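Local coordinates for N-methyltransferase (Streptoalloteichus sp. ATCC 53650, PDB 5BSZ), which methylates a sugar nitrogen with S-adenosylmethionine as the methyl donor, probably while building the trideoxysugar of the antibiotic kedarcidin, at the interface of chains A and B and the interface of chains A and C. Numbering follows the deposited sequence. Chains: chain A/B/C, N-methyltransferase.

Contact 1: the interface of chains A and B. Residues chain A 12-14, 205; chain B 3-6.
B:Val5 pairs with A:Val205 and B:Gly6 with A:Gly12, so the start of the B strand 4-14 is laid into an intermolecular antiparallel beta-sheet, between strands 4-14 and 198-209 of chain A. On the 198-209 side, the two valines exchange a pair of backbone hydrogen bonds: A:Val205 N gives to B:Val5 O at 2.9 Å, and B:Val5 N returns one to A:Val205 O at 3.1 Å. On the other side the glycines do the same. B:Gly6 N to A:Gly12 O is short, 2.9 Å, but bent at the hydrogen (130°), whereas A:Gly12 N to B:Gly6 O is straighter and longer, 3.2 Å. Further along, A:Ala14 N reaches B:Ala4 O at 3.0 Å. A water then bridges B:Ala4 N and A:Ala14 O, lying 2.7 Å from that oxygen.

At the strand end the methionine chain makes van der Waals contact with the aspartate side chain. A chi1 of 166° swings B:Met3 CG away from its own N and across the aspartate at about a right angle, with B:Met3 CG 3.8 Å from the carboxylate carbon A:Asp13 CG. The bends at chi2 and chi3 carry the sulfur towards the carbonyl of A:Ala14.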
loop_
_atom_site.group_PDB
_atom_site.type_symbol
_atom_site.label_atom_id
_atom_site.label_comp_id
_atom_site.label_asym_id
_atom_site.label_seq_id
_atom_site.Cartn_x
_atom_site.Cartn_y
_atom_site.Cartn_z
ATOM N N GLY A 12 5.598 -6.021 -8.821
ATOM C CA GLY A 12 6.465 -6.637 -9.847
ATOM C C GLY A 12 6.802 -5.690 -10.963
ATOM O O GLY A 12 6.356 -4.522 -10.988
ATOM N N ASP A 13 7.553 -6.219 -11.928
ATOM C CA ASP A 13 7.766 -5.525 -13.194
ATOM C C ASP A 13 6.483 -5.390 -13.991
ATOM O O ASP A 13 5.540 -6.185 -13.907
ATOM C CB ASP A 13 8.823 -6.238 -14.049
ATOM C CG ASP A 13 10.195 -6.263 -13.395
ATOM O OD1 ASP A 13 10.543 -5.424 -12.493
ATOM O OD2 ASP A 13 10.957 -7.195 -13.752
ATOM N N ALA A 14 6.416 -4.329 -14.775
ATOM C CA ALA A 14 5.249 -4.078 -15.621
ATOM C C ALA A 14 5.591 -3.768 -17.076
ATOM O O ALA A 14 6.488 -2.974 -17.322
ATOM C CB ALA A 14 4.467 -2.902 -15.048
ATOM N N VAL A 205 5.433 3.049 -12.043
ATOM C CA VAL A 205 6.487 4.022 -12.193
ATOM C C VAL A 205 7.337 3.564 -13.388
ATOM O O VAL A 205 7.788 2.424 -13.452
ATOM C CB VAL A 205 7.388 4.164 -10.972
ATOM C CG1 VAL A 205 8.325 5.356 -11.168
ATOM C CG2 VAL A 205 6.599 4.398 -9.719
ATOM N N MET B 3 12.457 -0.667 -17.663
ATOM C CA MET B 3 11.383 -1.609 -17.355
ATOM C C MET B 3 10.613 -1.024 -16.146
ATOM O O MET B 3 11.201 -0.772 -15.101
ATOM C CB MET B 3 11.935 -2.971 -16.998
ATOM C CG MET B 3 10.903 -3.914 -16.343
ATOM S SD MET B 3 9.671 -4.453 -17.579
ATOM C CE MET B 3 10.626 -5.727 -18.406
ATOM N N ALA B 4 9.331 -0.748 -16.332
ATOM C CA ALA B 4 8.492 -0.168 -15.276
ATOM C C ALA B 4 8.388 -1.140 -14.094
ATOM O O ALA B 4 8.616 -2.357 -14.224
ATOM C CB ALA B 4 7.107 0.129 -15.846
ATOM N N VAL B 5 8.054 -0.593 -12.932
ATOM C CA VAL B 5 7.616 -1.369 -11.790
ATOM C C VAL B 5 6.231 -0.895 -11.353
ATOM O O VAL B 5 5.819 0.247 -11.615
ATOM C CB VAL B 5 8.528 -1.234 -10.563
ATOM C CG1 VAL B 5 9.873 -1.908 -10.762
ATOM C CG2 VAL B 5 8.742 0.226 -10.195
ATOM N N GLY B 6 5.522 -1.790 -10.662
ATOM C CA GLY B 6 4.084 -1.686 -10.493
ATOM C C GLY B 6 3.625 -2.320 -9.192
ATOM O O GLY B 6 4.362 -3.075 -8.554
HETATM O O HOH W 1 7.992 -1.263 -18.816
#

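Contact 2: the interface of chains A and C. Residues chain A 171, 173, 192-194, 199; chain C 160, 175, 177.
The backbone carbonyl oxygen A:Leu192 O lies 3.5 Å from the methyl CD2 of C:Leu175, a van der Waals touch where one branch of a leucine from chain C settles on the strand 184-195 of chain A. The same CD2 packs against A:Leu192 CB and, on the next residue pointing the same way, against A:Ala194 CB at 3.7 Å. The other branch, CD1, turns to the neighbouring strand 171-181 and meets the methyl A:Thr171 CG2 at 3.6 Å. A chi1 of -176° carries the leucine CG out towards chain A, where its two methyls part to the two strands. Were C:Leu175 an alanine, both methyls would be gone and A:Thr171 CG2 and A:Ala194 CB would probably face a gap between the subunits.

Beside it, the side chains of C:Ile160 and A:Thr171 run antiparallel past one another, C:Ile160 CG2 lying 3.8 Å from A:Thr171 CB. At the far side the extended arm of C:Arg177 uses its aliphatic part: CD rests 3.8 Å from A:Val199 CG2, while the guanidinium group continues beyond. In this S-adenosylmethionine-dependent methyltransferase, the patch packs strands of two subunits together and probably helps hold the deposited tetramer.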
loop_
_atom_site.group_PDB
_atom_site.type_symbol
_atom_site.label_atom_id
_atom_site.label_comp_id
_atom_site.label_asym_id
_atom_site.label_seq_id
_atom_site.Cartn_x
_atom_site.Cartn_y
_atom_site.Cartn_z
ATOM N N THR A 171 -16.578 3.182 -11.092
ATOM C CA THR A 171 -15.907 4.467 -11.264
ATOM C C THR A 171 -14.385 4.225 -11.194
ATOM O O THR A 171 -13.925 3.528 -10.310
ATOM C CB THR A 171 -16.296 5.440 -10.147
ATOM O OG1 THR A 171 -17.641 5.858 -10.302
ATOM C CG2 THR A 171 -15.494 6.696 -10.181
ATOM N N VAL A 173 -10.700 6.444 -11.202
ATOM C CA VAL A 173 -10.009 7.693 -11.234
ATOM C C VAL A 173 -8.529 7.450 -11.409
ATOM O O VAL A 173 -8.001 6.446 -10.917
ATOM C CB VAL A 173 -10.274 8.489 -9.949
ATOM C CG1 VAL A 173 -11.769 8.645 -9.756
ATOM C CG2 VAL A 173 -9.722 7.752 -8.749
ATOM N N LEU A 192 -7.387 4.539 -8.760
ATOM C CA LEU A 192 -8.349 3.889 -7.848
ATOM C C LEU A 192 -9.599 3.442 -8.613
ATOM O O LEU A 192 -10.131 4.204 -9.417
ATOM C CB LEU A 192 -8.751 4.824 -6.706
ATOM C CG LEU A 192 -7.679 5.521 -5.893
ATOM C CD1 LEU A 192 -8.245 6.726 -5.162
ATOM C CD2 LEU A 192 -7.102 4.510 -4.925
ATOM N N ALA A 193 -10.029 2.204 -8.403
ATOM C CA ALA A 193 -11.280 1.731 -8.969
ATOM C C ALA A 193 -12.177 1.178 -7.887
ATOM O O ALA A 193 -11.693 0.462 -7.027
ATOM C CB ALA A 193 -11.033 0.632 -9.970
ATOM N N ALA A 194 -13.487 1.380 -8.060
ATOM C CA ALA A 194 -14.482 0.909 -7.127
ATOM C C ALA A 194 -15.694 0.394 -7.892
ATOM O O ALA A 194 -16.104 1.023 -8.859
ATOM C CB ALA A 194 -14.850 2.023 -6.176
ATOM N N VAL A 199 -12.795 -2.021 -3.714
ATOM C CA VAL A 199 -11.909 -0.957 -4.141
ATOM C C VAL A 199 -10.537 -1.558 -4.437
ATOM O O VAL A 199 -10.056 -2.450 -3.723
ATOM C CB VAL A 199 -11.732 0.099 -3.038
ATOM C CG1 VAL A 199 -10.801 1.212 -3.473
ATOM C CG2 VAL A 199 -13.097 0.676 -2.679
ATOM N N ILE C 160 -21.297 4.837 -4.648
ATOM C CA ILE C 160 -19.905 5.088 -5.064
ATOM C C ILE C 160 -19.870 6.542 -5.400
ATOM O O ILE C 160 -20.755 6.997 -6.072
ATOM C CB ILE C 160 -19.495 4.307 -6.325
ATOM C CG1 ILE C 160 -19.467 2.832 -5.979
ATOM C CG2 ILE C 160 -18.133 4.803 -6.835
ATOM C CD1 ILE C 160 -19.527 1.865 -7.125
ATOM N N LEU C 175 -12.166 8.905 -3.964
ATOM C CA LEU C 175 -13.125 7.895 -4.382
ATOM C C LEU C 175 -13.620 7.216 -3.117
ATOM O O LEU C 175 -12.812 6.874 -2.254
ATOM C CB LEU C 175 -12.459 6.862 -5.281
ATOM C CG LEU C 175 -13.252 5.756 -5.924
ATOM C CD1 LEU C 175 -14.304 6.429 -6.794
ATOM C CD2 LEU C 175 -12.417 4.787 -6.776
ATOM N N ARG C 177 -16.783 4.433 -1.328
ATOM C CA ARG C 177 -17.655 3.301 -1.568
ATOM C C ARG C 177 -18.245 2.912 -0.233
ATOM O O ARG C 177 -17.552 3.045 0.786
ATOM C CB ARG C 177 -16.835 2.144 -2.026
ATOM C CG ARG C 177 -17.664 0.993 -2.476
ATOM C CD ARG C 177 -16.767 -0.172 -2.691
ATOM N NE ARG C 177 -17.602 -1.334 -2.901
ATOM C CZ ARG C 177 -17.680 -2.364 -2.075
ATOM N NH1 ARG C 177 -18.485 -3.356 -2.388
ATOM N NH2 ARG C 177 -16.965 -2.427 -0.961
#

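Contact 3: the interface of chains A and B. Residues chain A 7-9; chain B 201-202.
A:Ser9 and B:His201 form an antiparallel beta bridge, the next residues along being A:Thr8 and B:Phe202; here the exchanged strand 4-14 of one methyltransferase subunit, chain A, pairs with strand 198-209 of chain B within an intermolecular beta-sheet. The hydrogen bonds here run between backbone groups. A:Ser9 N donates to B:His201 O at 2.8 Å, and B:His201 N donates in return to A:Ser9 O at 2.9 Å. Both bonds are fairly straight at the hydrogen. Together they close the small ring of a hydrogen-bonded antiparallel pair, which fixes the register of the two strands without using either side chain.

The side-chain contact comes one residue on, where A:Thr8 and B:Phe202 project from the same face of the sheet. The threonine methyl CG2, held anti to its own backbone N, sits over the margin of the phenylalanine ring, 3.8 Å from B:Phe202 CE1. The hydroxyl OG1 (chi1 -69°) lies farther out on the same side of the ring plane, beyond its rim, and approaches B:Phe202 CD1 at 3.2 Å. These contacts involve one border of the ring, the CD1-CE1 side. Nearer the backbone, the carbonyl A:Ser7 O packs against B:Phe202 CA at 3.4 Å.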
loop_
_atom_site.group_PDB
_atom_site.type_symbol
_atom_site.label_atom_id
_atom_site.label_comp_id
_atom_site.label_asym_id
_atom_site.label_seq_id
_atom_site.Cartn_x
_atom_site.Cartn_y
_atom_site.Cartn_z
ATOM N N SER A 7 -6.161 -6.161 3.180
ATOM C CA SER A 7 -5.641 -5.778 1.893
ATOM C C SER A 7 -4.622 -6.813 1.446
ATOM O O SER A 7 -3.929 -7.447 2.271
ATOM C CB SER A 7 -5.010 -4.352 1.891
ATOM O OG SER A 7 -3.849 -4.285 2.705
ATOM N N THR A 8 -4.548 -6.976 0.129
ATOM C CA THR A 8 -3.451 -7.728 -0.482
ATOM C C THR A 8 -2.818 -6.830 -1.542
ATOM O O THR A 8 -3.515 -6.180 -2.311
ATOM C CB THR A 8 -3.898 -9.030 -1.163
ATOM O OG1 THR A 8 -4.308 -9.953 -0.164
ATOM C CG2 THR A 8 -2.737 -9.649 -1.939
ATOM N N SER A 9 -1.489 -6.767 -1.543
ATOM C CA SER A 9 -0.721 -6.001 -2.501
ATOM C C SER A 9 0.298 -6.931 -3.202
ATOM O O SER A 9 0.938 -7.740 -2.549
ATOM C CB SER A 9 0.007 -4.906 -1.775
ATOM O OG SER A 9 -0.871 -3.900 -1.319
ATOM N N HIS B 201 2.449 -8.316 -0.130
ATOM C CA HIS B 201 2.208 -7.819 1.220
ATOM C C HIS B 201 0.720 -8.012 1.516
ATOM O O HIS B 201 -0.131 -7.722 0.660
ATOM C CB HIS B 201 2.578 -6.359 1.318
ATOM C CG HIS B 201 2.173 -5.703 2.601
ATOM N ND1 HIS B 201 1.594 -4.459 2.652
ATOM C CD2 HIS B 201 2.269 -6.111 3.882
ATOM C CE1 HIS B 201 1.363 -4.122 3.910
ATOM N NE2 HIS B 201 1.747 -5.120 4.673
ATOM N N PHE B 202 0.414 -8.562 2.689
ATOM C CA PHE B 202 -0.966 -8.825 3.067
ATOM C C PHE B 202 -1.176 -8.148 4.411
ATOM O O PHE B 202 -0.266 -8.153 5.256
ATOM C CB PHE B 202 -1.262 -10.321 3.264
ATOM C CG PHE B 202 -0.970 -11.205 2.088
ATOM C CD1 PHE B 202 -2.013 -11.680 1.295
ATOM C CD2 PHE B 202 0.326 -11.650 1.819
ATOM C CE1 PHE B 202 -1.773 -12.558 0.238
ATOM C CE2 PHE B 202 0.568 -12.513 0.761
ATOM C CZ PHE B 202 -0.482 -12.960 -0.041
#

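Contacts 1 and 3, with C-alpha centres about 17 Å apart, belong to one A-B interface and use the same elements, strands 4-14 and 198-209. Their pairing keeps one register, so by the two-fold the exchanged strand runs along its partner through both. Contact 2, its C-alpha centre about 23 Å from that of contact 1 and about 18 Å from that of contact 3, joins A to C through strands 160-166, 171-181 and 184-195; strand 198-209 of A serves it and contact 1. This shared strand probably ties the deposited tetramer's two interfaces together. Strand 4-14 leads almost directly to A:Gly16 of the S-adenosyl-L-homocysteine site.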